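Local coordinates for protein (hdlp (histone deacetylase-like protein)) (Aquifex aeolicus, PDB 1C3P) that is a zinc-binding bacterial homologue of the histone deacetylases and probably removes acetyl groups as they do, at residues Ser49-Lys54 / Ser103-Gly108. Residues are numbered along the deposited sequence; the frame is centred on the assembly and turned at random.
Sequences SRPATK and SSLATG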
ATOM      1  N   SER A  49      -7.861  12.291  -9.724  1.00 16.61           N
ATOM      2  CA  SER A  49      -6.676  12.608  -8.938  1.00 14.33           C
ATOM      3  C   SER A  49      -6.098  13.971  -9.306  1.00 24.11           C
ATOM      4  O   SER A  49      -6.099  14.368 -10.477  1.00 19.59           O
ATOM      5  CB  SER A  49      -5.575  11.573  -9.180  1.00 13.21           C
ATOM      6  OG  SER A  49      -5.989  10.232  -8.897  1.00 16.86           O
ATOM      7  N   ARG A  50      -5.596  14.676  -8.296  1.00 16.83           N
ATOM      8  CA  ARG A  50      -4.955  15.965  -8.494  1.00 23.88           C
ATOM      9  C   ARG A  50      -3.543  15.869  -7.911  1.00 20.20           C
ATOM     10  O   ARG A  50      -3.270  15.046  -7.036  1.00 18.63           O
ATOM     11  CB  ARG A  50      -5.692  17.084  -7.741  1.00 27.48           C
ATOM     12  CG  ARG A  50      -5.531  17.053  -6.202  1.00 22.99           C
ATOM     13  CD  ARG A  50      -6.185  18.279  -5.590  1.00 25.20           C
ATOM     14  NE  ARG A  50      -6.242  18.268  -4.129  1.00 15.88           N
ATOM     15  CZ  ARG A  50      -5.201  18.329  -3.310  1.00 14.34           C
ATOM     16  NH1 ARG A  50      -3.961  18.407  -3.785  1.00 15.78           N
ATOM     17  NH2 ARG A  50      -5.404  18.330  -1.998  1.00 16.78           N
ATOM     18  N   PRO A  51      -2.613  16.680  -8.421  1.00 15.63           N
ATOM     19  CA  PRO A  51      -1.253  16.646  -7.879  1.00 14.35           C
ATOM     20  C   PRO A  51      -1.233  17.198  -6.454  1.00 15.73           C
ATOM     21  O   PRO A  51      -2.059  18.049  -6.107  1.00 18.67           O
ATOM     22  CB  PRO A  51      -0.494  17.587  -8.819  1.00 17.73           C
ATOM     23  CG  PRO A  51      -1.281  17.477 -10.117  1.00 17.62           C
ATOM     24  CD  PRO A  51      -2.682  17.605  -9.561  1.00 19.45           C
ATOM     25  N   ALA A  52      -0.312  16.703  -5.625  1.00 11.47           N
ATOM     26  CA  ALA A  52      -0.128  17.239  -4.282  1.00  9.78           C
ATOM     27  C   ALA A  52       0.506  18.619  -4.526  1.00 17.19           C
ATOM     28  O   ALA A  52       1.304  18.773  -5.452  1.00 16.46           O
ATOM     29  CB  ALA A  52       0.832  16.358  -3.486  1.00 12.19           C
ATOM     30  N   THR A  53       0.166  19.621  -3.716  1.00 16.40           N
ATOM     31  CA  THR A  53       0.772  20.938  -3.899  1.00 16.32           C
ATOM     32  C   THR A  53       2.134  20.911  -3.224  1.00 14.06           C
ATOM     33  O   THR A  53       2.408  20.021  -2.431  1.00 17.87           O
ATOM     34  CB  THR A  53      -0.070  22.053  -3.260  1.00 15.82           C
ATOM     35  OG1 THR A  53      -0.130  21.853  -1.838  1.00 16.25           O
ATOM     36  CG2 THR A  53      -1.480  22.041  -3.850  1.00 14.34           C
ATOM     37  N   LYS A  54       2.991  21.879  -3.540  1.00 16.10           N
ATOM     38  CA  LYS A  54       4.316  21.927  -2.924  1.00 19.00           C
ATOM     39  C   LYS A  54       4.152  21.978  -1.404  1.00 22.48           C
ATOM     40  O   LYS A  54       4.895  21.339  -0.650  1.00 19.97           O
ATOM     41  CB  LYS A  54       5.069  23.174  -3.402  1.00 22.92           C
ATOM     42  CG  LYS A  54       6.491  23.287  -2.883  1.00 32.99           C
ATOM     43  CD  LYS A  54       7.390  22.213  -3.456  1.00 51.34           C
ATOM     44  CE  LYS A  54       7.721  22.466  -4.925  1.00 64.17           C
ATOM     45  NZ  LYS A  54       8.588  23.669  -5.114  1.00 63.45           N
ATOM     46  N   SER A 103       4.310  10.347  -8.868  1.00 16.24           N
ATOM     47  CA  SER A 103       4.333  10.315  -7.400  1.00 16.72           C
ATOM     48  C   SER A 103       3.497  11.442  -6.812  1.00 17.88           C
ATOM     49  O   SER A 103       2.750  11.231  -5.848  1.00 14.17           O
ATOM     50  CB  SER A 103       5.771  10.400  -6.878  1.00 15.97           C
ATOM     51  OG  SER A 103       6.488   9.223  -7.233  1.00 26.86           O
ATOM     52  N   SER A 104       3.604  12.639  -7.383  1.00 11.40           N
ATOM     53  CA  SER A 104       2.795  13.753  -6.872  1.00 17.61           C
ATOM     54  C   SER A 104       1.296  13.510  -7.057  1.00 17.02           C
ATOM     55  O   SER A 104       0.466  13.942  -6.258  1.00 15.37           O
ATOM     56  CB  SER A 104       3.176  15.057  -7.580  1.00 15.89           C
ATOM     57  OG  SER A 104       4.444  15.481  -7.133  1.00 27.82           O
ATOM     58  N   LEU A 105       0.951  12.820  -8.126  1.00 17.10           N
ATOM     59  CA  LEU A 105      -0.443  12.549  -8.399  1.00 16.95           C
ATOM     60  C   LEU A 105      -0.994  11.530  -7.388  1.00 14.81           C
ATOM     61  O   LEU A 105      -2.114  11.653  -6.898  1.00 17.74           O
ATOM     62  CB  LEU A 105      -0.567  12.036  -9.836  1.00 18.44           C
ATOM     63  CG  LEU A 105      -1.927  12.109 -10.510  1.00 29.88           C
ATOM     64  CD1 LEU A 105      -2.392  13.585 -10.567  1.00 20.25           C
ATOM     65  CD2 LEU A 105      -1.807  11.506 -11.931  1.00 29.39           C
ATOM     66  N   ALA A 106      -0.190  10.530  -7.066  1.00 19.28           N
ATOM     67  CA  ALA A 106      -0.598   9.504  -6.104  1.00 12.39           C
ATOM     68  C   ALA A 106      -0.739  10.122  -4.716  1.00 14.79           C
ATOM     69  O   ALA A 106      -1.624   9.753  -3.944  1.00 13.58           O
ATOM     70  CB  ALA A 106       0.451   8.360  -6.079  1.00 11.58           C
ATOM     71  N   THR A 107       0.133  11.075  -4.412  1.00 13.67           N
ATOM     72  CA  THR A 107       0.130  11.738  -3.100  1.00 13.21           C
ATOM     73  C   THR A 107      -1.026  12.721  -2.973  1.00 15.80           C
ATOM     74  O   THR A 107      -1.670  12.803  -1.922  1.00 15.63           O
ATOM     75  CB  THR A 107       1.486  12.422  -2.865  1.00 14.95           C
ATOM     76  OG1 THR A 107       2.503  11.406  -2.911  1.00 15.72           O
ATOM     77  CG2 THR A 107       1.527  13.164  -1.514  1.00  9.51           C
ATOM     78  N   GLY A 108      -1.297  13.474  -4.030  1.00 14.08           N
ATOM     79  CA  GLY A 108      -2.419  14.381  -3.968  1.00 14.62           C
ATOM     80  C   GLY A 108      -3.677  13.540  -3.771  1.00 20.05           C
ATOM     81  O   GLY A 108      -4.613  13.970  -3.095  1.00 17.53           O
TER
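L105 and P51 lie side by side and point the same way, CD1 of L105 standing 4.1 Å from CG of P51. With CG of L105 anti to its backbone N (chi1 -160°), the branch carbon also meets CB of S49 at 3.9 Å, while CD1 rests on the R50–P51 peptide. The hydroxyl of S49 bonds to Y12 and S109. Two residues on from L105, T107 meets A52, its CG2 3.8 Å from A52 CB, which points toward the helix and comes 3.6 Å from G108 N. The loop after edge strand 46-48 of the parallel sheet in this arginase-like alpha/beta fold runs across helix 98-118, CA atoms of A52 and G108 3.7 Å apart. G108 permits this: its CA approaches R50 O to 3.3 Å in a CA-H...O contact, and a CB there would fall 2.0 Å from R50 O. A52 N donates to S104 O (2.9 Å, 148° at the hydrogen), from the face opposite the helical donor G108 N. In T107, chi1 -60° sets OG1 beside the backbone N, bonded to S103 O, and CG2 anti to that N; an alanine here would probably open a gap beside A52 CB and L57 and leave S103 O with T107 N alone of its two donors here. The R50 guanidinium has G108 O over one face, donates through NH1 to P51 O, and forms salt bridges with E56 and E115.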